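Local structure of Alr3790 protein (Anabaena sp., 3HIX) at residues A[14-19]-A[31-36]; A[49-54]-A[75-80]; A[54-59]-A[81-86]. The protein is of unknown function but carries a rhodanese-like domain, a fold shared by sulfurtransferases and related to that of some phosphatases. All coordinates share one frame; numbering follows the deposited sequence.

Interaction 1: residues A[14-19]-A[31-36]; sequences FTILDV and MGAMAM
A parallel strand pair at one edge of the central sheet brings Ile16, Leu17 and Asp18 alongside Ala33, Met34 and Ala35, with Leu17 opposite Met34 and Asp18 opposite Ala35. Three backbone bonds tie the pair. Met34 N donates to Ile16 O at 2.8 Å, Asp18 N reaches Met34 O at 2.9 Å in an almost straight bond (176° at the hydrogen), and Met36 N closes onto Asp18 O. Two CA-H...O contacts flank this ladder, Ala33 CA against Ile16 O and Val19 CA against Met36 O. Before the first rung, where the two segments part, a water continues the join: it takes a bond from Ile16 N (2.8 Å) and gives one to Gly32 O. In the fold, 34-35 is an edge strand and 15-18 its inner neighbour in a four-stranded parallel sheet of the rhodanese-like domain, with strand 55-58 on the far flank of 15-18. Leu17 and Met34 lie side by side and point the same way, Leu17 CD2 resting 3.9 Å from Met34 CB. The selenium of Met34, a selenomethionine, is carried out by an extended chi2 (179°) and reaches Thr15 CG2 at 3.7 Å. The other leucine branch, CD1, meets the selenium of Met36 at 3.9 Å; this selenomethionine runs extended beyond CG. Leu41 of helix 41-48 packs against both Leu17 and Met36 on this face. Ile16 turns CG2, anti to its own backbone N, onto Ala33 CB at 3.7 Å, and Tyr58 packs against both of these residues. Asp18 projects on the sheet face that carries Ala35; its CG is anti to the backbone N (chi1 -173°), the carboxylate heads away from strand 34-35, and OD2 forms a salt bridge with Arg20. Tyr25 of helix 22-26 touches both Asp18 and Ala35.

Interaction 2: residues A[49-54]-A[75-80]; sequences LEKSRD and AGFEHV
Phe77 and Lys51 form the packed part of this contact between two loops, each leading from a helix into a parallel strand of the rhodanese-like sheet. Lys51 sits in a type I turn from Glu50 to Arg53; Gly76, with positive phi, ends helix 62-74 in a Schellman motif. The lysine lies over the phenyl ring, its CG 4.2 Å from the ring centroid and only 8° off the normal, a CH-pi contact. CE1 of Phe77 also reaches Leu49 CB at 4.0 Å, while Leu72 and Ala45 of the two helices enclose the ring further. The backbones join where Glu78 N donates to Lys51 O at 2.9 Å. Toward solvent the fit slackens. Glu78 brings OE1 no closer than 4.2 Å to Ser52 CA, and the His79 ring meets Ser52 O at its edge, with ND1 3.7 Å away. Here a water bridges the loops, giving bonds to Lys51 O and Arg53 O and taking one from His79 N. At the opposite end the lysine bends at chi4 (-63°), and NZ donates to Ala75 O at 2.9 Å, tilted out of that carbonyl's plane.

Interaction 3: residues A[54-59]-A[81-86]; sequences DIYVYG and SELKGG
Tyr56 and Ser81 stand on one face of a parallel strand pair, Val57 and Glu82 on the other, while Leu83 points back at the 55-58 strand and sets its isobutyl group between two tyrosines. Leu83 CG lies 4.2 Å from Tyr56 CB, and its CD2 approaches the Tyr56 ring near CD1. On the Tyr58 side Leu83 CB is 4.1 Å from Tyr58 CB, and the two side chains cross obliquely, with Leu83 CD1 coming near Tyr58 CD2. Tyr58 places CG between its backbone N and carbonyl carbon (chi1 72°); the ring leads away from the 81-86 segment, and its hydroxyl is hydrogen-bonded to Ile30 N. Gly86 CA fits against the base of this tyrosine, 4.0 Å from Tyr58 CB. Gly86 is brought there by a type II turn from Leu83, closed by Gly86 N bonding to Leu83 O. The hydroxyl of Ser81 is modelled over one face of the Tyr56 ring, but too close to it, so its exact position is doubtful. A water sits over a face of the Tyr56 ring, offset toward the rim, and donates to Ile55 O. Backbone bonds fix the register beneath these side chains: Ser81 N to Ile55 O, Val57 N to Ser81 O and Leu83 N to Val57 O, each 3.0 Å long. Val57 CG2 leans over Ser81 O at 3.6 Å. On that face Val69 of helix 62-74 touches both Val57 and Glu82, and Leu72 also packs on Val57. Gly59, just past the strand, binds Thr65 OG1 through its backbone N. Strand 55-58, helix 62-74 and strand 80-82 make a beta-alpha-beta crossover, which here adds the outermost strand, 80-82, to the parallel sheet of the rhodanese-like domain.

How the interactions relate
All three contacts build on one four-stranded parallel sheet, ordered 34-35, 15-18, 55-58, 80-82. Interaction 1 joins the first two strands and interaction 3 the last two, their centres about 9 Å apart; backbone bonds such as Leu17 N to Tyr56 O connect the middle pair. Interaction 2 lies at the end where strands 55-58 and 80-82 begin, its centre about 14 Å from that of interaction 1 and 13 Å from that of interaction 3. Along the chain interaction 1 closes first, whereas interactions 2 and 3 alternate their segments and share Asp54, with helix 62-74 linking the first segments of both to the second. The loops of interaction 2 thus lead directly into the strands of interaction 3, with Phe77 touching Ile55 at the junction.

Interaction 1: residues A[14-19]-A[31-36]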
# COMPACT_ATOMS: atom_id res chain seq x y z
N PHE A 14 -3.84 -11.94 4.77
CA PHE A 14 -4.17 -10.61 4.28
C PHE A 14 -3.08 -10.07 3.36
O PHE A 14 -1.93 -10.49 3.44
CB PHE A 14 -4.38 -9.64 5.45
CG PHE A 14 -3.20 -9.51 6.36
CD1 PHE A 14 -3.02 -10.40 7.42
CD2 PHE A 14 -2.25 -8.51 6.15
CE1 PHE A 14 -1.91 -10.28 8.26
CE2 PHE A 14 -1.15 -8.39 6.99
CZ PHE A 14 -0.98 -9.27 8.05
N THR A 15 -3.45 -9.13 2.49
CA THR A 15 -2.53 -8.54 1.54
C THR A 15 -2.25 -7.09 1.93
O THR A 15 -3.14 -6.38 2.37
CB THR A 15 -3.12 -8.57 0.12
OG1 THR A 15 -3.35 -9.93 -0.26
CG2 THR A 15 -2.18 -7.93 -0.89
N ILE A 16 -1.00 -6.67 1.77
CA ILE A 16 -0.62 -5.31 2.12
C ILE A 16 -0.33 -4.52 0.85
O ILE A 16 0.42 -4.98 -0.02
CB ILE A 16 0.61 -5.31 3.06
CG1 ILE A 16 0.27 -6.10 4.33
CG2 ILE A 16 1.02 -3.88 3.39
CD1 ILE A 16 1.42 -6.22 5.32
N LEU A 17 -0.93 -3.34 0.73
CA LEU A 17 -0.74 -2.50 -0.45
C LEU A 17 -0.07 -1.19 -0.07
O LEU A 17 -0.46 -0.56 0.91
CB LEU A 17 -2.09 -2.19 -1.11
CG LEU A 17 -2.98 -3.37 -1.52
CD1 LEU A 17 -4.15 -2.85 -2.34
CD2 LEU A 17 -2.19 -4.40 -2.33
N ASP A 18 0.95 -0.82 -0.83
CA ASP A 18 1.70 0.42 -0.61
C ASP A 18 1.19 1.34 -1.72
O ASP A 18 1.43 1.08 -2.89
CB ASP A 18 3.21 0.17 -0.78
CG ASP A 18 4.06 1.37 -0.40
OD1 ASP A 18 3.58 2.52 -0.55
OD2 ASP A 18 5.22 1.18 0.03
N VAL A 19 0.46 2.39 -1.35
CA VAL A 19 -0.11 3.31 -2.33
C VAL A 19 0.73 4.56 -2.59
O VAL A 19 0.30 5.48 -3.29
CB VAL A 19 -1.54 3.76 -1.92
CG1 VAL A 19 -2.46 2.56 -1.91
CG2 VAL A 19 -1.53 4.44 -0.54
N MSE A 31 7.79 -5.52 3.96
CA MSE A 31 8.11 -6.77 3.30
C MSE A 31 6.85 -7.45 2.80
O MSE A 31 5.91 -7.67 3.56
CB MSE A 31 8.87 -7.69 4.26
CG MSE A 31 9.27 -9.04 3.66
SE MSE A 31 10.42 -10.05 4.87
CE MSE A 31 11.99 -8.92 4.81
N GLY A 32 6.84 -7.80 1.52
CA GLY A 32 5.69 -8.47 0.95
C GLY A 32 4.57 -7.58 0.45
O GLY A 32 3.61 -8.06 -0.15
N ALA A 33 4.66 -6.28 0.71
CA ALA A 33 3.61 -5.36 0.26
C ALA A 33 3.70 -5.19 -1.24
O ALA A 33 4.78 -5.23 -1.82
CB ALA A 33 3.76 -4.01 0.95
N MSE A 34 2.55 -4.98 -1.88
CA MSE A 34 2.49 -4.78 -3.32
C MSE A 34 2.47 -3.30 -3.66
O MSE A 34 1.84 -2.50 -2.97
CB MSE A 34 1.22 -5.42 -3.89
CG MSE A 34 1.00 -6.85 -3.49
SE MSE A 34 -0.66 -7.46 -4.28
CE MSE A 34 -0.09 -7.52 -6.12
N ALA A 35 3.17 -2.94 -4.73
CA ALA A 35 3.22 -1.56 -5.19
C ALA A 35 1.95 -1.22 -5.97
O ALA A 35 1.71 -1.76 -7.04
CB ALA A 35 4.43 -1.35 -6.08
N MSE A 36 1.15 -0.33 -5.42
CA MSE A 36 -0.07 0.08 -6.11
C MSE A 36 -0.34 1.55 -5.85
O MSE A 36 -1.19 1.91 -5.06
CB MSE A 36 -1.26 -0.78 -5.65
CG MSE A 36 -1.33 -2.15 -6.37
SE MSE A 36 -3.05 -3.04 -6.10
CE MSE A 36 -2.59 -4.80 -6.74
O HOH W 1 1.05 -8.48 1.08

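Interaction 2: residues A[49-54]-A[75-80]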
# COMPACT_ATOMS: atom_id res chain seq x y z
N LEU A 49 -6.79 -8.57 -7.42
CA LEU A 49 -7.31 -9.08 -6.15
C LEU A 49 -8.82 -9.29 -6.13
O LEU A 49 -9.57 -8.52 -6.74
CB LEU A 49 -6.94 -8.11 -5.03
CG LEU A 49 -5.49 -7.63 -4.97
CD1 LEU A 49 -5.37 -6.46 -4.00
CD2 LEU A 49 -4.59 -8.78 -4.54
N GLU A 50 -9.26 -10.32 -5.42
CA GLU A 50 -10.69 -10.59 -5.29
C GLU A 50 -11.23 -9.64 -4.23
O GLU A 50 -10.54 -9.32 -3.26
CB GLU A 50 -10.96 -12.03 -4.88
CG GLU A 50 -9.95 -12.63 -3.93
CD GLU A 50 -8.77 -13.21 -4.67
OE1 GLU A 50 -8.98 -14.11 -5.51
OE2 GLU A 50 -7.63 -12.78 -4.40
N LYS A 51 -12.47 -9.20 -4.41
CA LYS A 51 -13.08 -8.24 -3.50
C LYS A 51 -13.37 -8.74 -2.09
O LYS A 51 -13.67 -7.95 -1.20
CB LYS A 51 -14.35 -7.69 -4.15
CG LYS A 51 -14.06 -6.95 -5.46
CD LYS A 51 -15.33 -6.68 -6.24
CE LYS A 51 -15.02 -6.12 -7.61
NZ LYS A 51 -14.34 -4.81 -7.52
N SER A 52 -13.26 -10.05 -1.88
CA SER A 52 -13.50 -10.62 -0.56
C SER A 52 -12.22 -10.70 0.26
O SER A 52 -12.25 -11.00 1.46
CB SER A 52 -14.11 -12.02 -0.69
OG SER A 52 -13.27 -12.83 -1.49
N ARG A 53 -11.09 -10.42 -0.39
CA ARG A 53 -9.79 -10.48 0.26
C ARG A 53 -9.52 -9.37 1.28
O ARG A 53 -9.80 -8.20 1.02
CB ARG A 53 -8.67 -10.46 -0.80
CG ARG A 53 -7.28 -10.21 -0.24
CD ARG A 53 -6.19 -10.46 -1.27
NE ARG A 53 -6.20 -11.85 -1.73
CZ ARG A 53 -5.24 -12.41 -2.46
NH1 ARG A 53 -4.17 -11.70 -2.82
NH2 ARG A 53 -5.34 -13.68 -2.83
N ASP A 54 -8.97 -9.75 2.43
CA ASP A 54 -8.62 -8.79 3.48
C ASP A 54 -7.44 -7.98 2.95
O ASP A 54 -6.38 -8.54 2.68
CB ASP A 54 -8.17 -9.50 4.75
CG ASP A 54 -9.31 -9.76 5.70
OD1 ASP A 54 -10.18 -10.59 5.36
OD2 ASP A 54 -9.34 -9.13 6.77
N ALA A 75 -14.98 0.83 -4.73
CA ALA A 75 -14.82 -0.04 -5.89
C ALA A 75 -15.42 -1.42 -5.64
O ALA A 75 -15.43 -2.27 -6.53
CB ALA A 75 -13.35 -0.17 -6.25
N GLY A 76 -15.89 -1.66 -4.42
CA GLY A 76 -16.48 -2.95 -4.13
C GLY A 76 -15.67 -3.88 -3.25
O GLY A 76 -16.09 -5.01 -3.01
N PHE A 77 -14.51 -3.45 -2.76
CA PHE A 77 -13.73 -4.32 -1.89
C PHE A 77 -14.37 -4.32 -0.50
O PHE A 77 -14.53 -3.27 0.13
CB PHE A 77 -12.27 -3.85 -1.84
CG PHE A 77 -11.48 -4.26 -3.06
CD1 PHE A 77 -10.84 -5.50 -3.11
CD2 PHE A 77 -11.45 -3.44 -4.18
CE1 PHE A 77 -10.17 -5.91 -4.28
CE2 PHE A 77 -10.80 -3.85 -5.35
CZ PHE A 77 -10.16 -5.09 -5.40
N GLU A 78 -14.76 -5.51 -0.06
CA GLU A 78 -15.45 -5.70 1.21
C GLU A 78 -14.64 -5.49 2.49
O GLU A 78 -15.21 -5.09 3.51
CB GLU A 78 -16.11 -7.09 1.23
CG GLU A 78 -16.75 -7.50 2.55
CD GLU A 78 -17.33 -8.91 2.54
OE1 GLU A 78 -16.89 -9.74 1.72
OE2 GLU A 78 -18.23 -9.19 3.36
N HIS A 79 -13.34 -5.75 2.45
CA HIS A 79 -12.51 -5.59 3.65
C HIS A 79 -11.21 -4.84 3.41
O HIS A 79 -10.18 -5.43 3.05
CB HIS A 79 -12.22 -6.97 4.24
CG HIS A 79 -13.45 -7.72 4.63
ND1 HIS A 79 -13.66 -9.04 4.29
CD2 HIS A 79 -14.56 -7.32 5.29
CE1 HIS A 79 -14.85 -9.42 4.73
NE2 HIS A 79 -15.42 -8.40 5.34
N VAL A 80 -11.26 -3.53 3.62
CA VAL A 80 -10.10 -2.67 3.42
C VAL A 80 -9.87 -1.90 4.70
O VAL A 80 -10.77 -1.21 5.18
CB VAL A 80 -10.34 -1.67 2.27
CG1 VAL A 80 -9.04 -0.91 1.96
CG2 VAL A 80 -10.84 -2.41 1.03
O HOH W 2 -11.77 -6.46 0.44

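Interaction 3: residues A[54-59]-A[81-86]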
# COMPACT_ATOMS: atom_id res chain seq x y z
N ASP A 54 -8.97 -9.75 2.43
CA ASP A 54 -8.62 -8.79 3.48
C ASP A 54 -7.44 -7.98 2.95
O ASP A 54 -6.38 -8.54 2.68
CB ASP A 54 -8.17 -9.50 4.75
CG ASP A 54 -9.31 -9.76 5.70
OD1 ASP A 54 -10.18 -10.59 5.36
OD2 ASP A 54 -9.34 -9.13 6.77
N ILE A 55 -7.63 -6.68 2.83
CA ILE A 55 -6.58 -5.80 2.32
C ILE A 55 -6.19 -4.74 3.33
O ILE A 55 -7.04 -4.14 3.98
CB ILE A 55 -7.04 -5.12 1.02
CG1 ILE A 55 -7.36 -6.19 -0.03
CG2 ILE A 55 -5.96 -4.18 0.50
CD1 ILE A 55 -8.04 -5.66 -1.27
N TYR A 56 -4.89 -4.53 3.47
CA TYR A 56 -4.38 -3.55 4.39
C TYR A 56 -3.55 -2.57 3.57
O TYR A 56 -2.65 -2.97 2.83
CB TYR A 56 -3.59 -4.25 5.49
CG TYR A 56 -4.51 -5.05 6.38
CD1 TYR A 56 -4.91 -4.56 7.62
CD2 TYR A 56 -5.07 -6.25 5.93
CE1 TYR A 56 -5.86 -5.24 8.39
CE2 TYR A 56 -6.02 -6.93 6.69
CZ TYR A 56 -6.41 -6.42 7.92
OH TYR A 56 -7.38 -7.07 8.65
N VAL A 57 -3.89 -1.30 3.69
CA VAL A 57 -3.21 -0.28 2.91
C VAL A 57 -2.51 0.77 3.74
O VAL A 57 -2.92 1.09 4.87
CB VAL A 57 -4.20 0.46 1.98
CG1 VAL A 57 -5.04 -0.54 1.21
CG2 VAL A 57 -5.09 1.35 2.80
N TYR A 58 -1.44 1.30 3.18
CA TYR A 58 -0.69 2.37 3.81
C TYR A 58 -0.15 3.25 2.70
O TYR A 58 0.19 2.78 1.61
CB TYR A 58 0.46 1.82 4.70
CG TYR A 58 1.65 1.23 3.98
CD1 TYR A 58 2.80 1.99 3.74
CD2 TYR A 58 1.66 -0.11 3.59
CE1 TYR A 58 3.93 1.43 3.14
CE2 TYR A 58 2.79 -0.68 2.99
CZ TYR A 58 3.91 0.09 2.76
OH TYR A 58 5.01 -0.46 2.16
N GLY A 59 -0.15 4.55 2.95
CA GLY A 59 0.36 5.50 1.99
C GLY A 59 1.26 6.44 2.77
O GLY A 59 1.69 6.10 3.87
N SER A 81 -8.67 -2.02 5.25
CA SER A 81 -8.36 -1.30 6.48
C SER A 81 -7.04 -0.56 6.33
O SER A 81 -6.23 -0.87 5.46
CB SER A 81 -8.30 -2.27 7.66
OG SER A 81 -7.54 -3.41 7.33
N GLU A 82 -6.86 0.43 7.19
CA GLU A 82 -5.69 1.28 7.18
C GLU A 82 -4.62 0.81 8.17
O GLU A 82 -4.94 0.31 9.25
CB GLU A 82 -6.13 2.71 7.54
CG GLU A 82 -7.33 3.18 6.73
CD GLU A 82 -8.37 3.92 7.54
OE1 GLU A 82 -8.32 5.17 7.59
OE2 GLU A 82 -9.24 3.25 8.14
N LEU A 83 -3.36 0.94 7.79
CA LEU A 83 -2.27 0.62 8.70
C LEU A 83 -1.85 1.99 9.20
O LEU A 83 -1.06 2.69 8.54
CB LEU A 83 -1.10 -0.06 7.99
CG LEU A 83 -1.26 -1.53 7.59
CD1 LEU A 83 0.01 -1.98 6.90
CD2 LEU A 83 -1.53 -2.40 8.83
N LYS A 84 -2.41 2.39 10.34
CA LYS A 84 -2.13 3.68 10.96
C LYS A 84 -0.64 3.93 11.18
O LYS A 84 0.08 3.07 11.70
CB LYS A 84 -2.87 3.81 12.29
CG LYS A 84 -4.39 3.94 12.16
CD LYS A 84 -5.10 2.60 12.17
CE LYS A 84 -5.64 2.27 13.56
NZ LYS A 84 -6.63 3.29 14.02
N GLY A 85 -0.19 5.12 10.80
CA GLY A 85 1.21 5.48 10.95
C GLY A 85 2.08 5.00 9.80
O GLY A 85 3.26 5.34 9.73
N GLY A 86 1.50 4.21 8.90
CA GLY A 86 2.22 3.71 7.75
C GLY A 86 3.52 2.99 8.03
O GLY A 86 3.67 2.28 9.02
O HOH W 3 -8.95 -5.46 5.91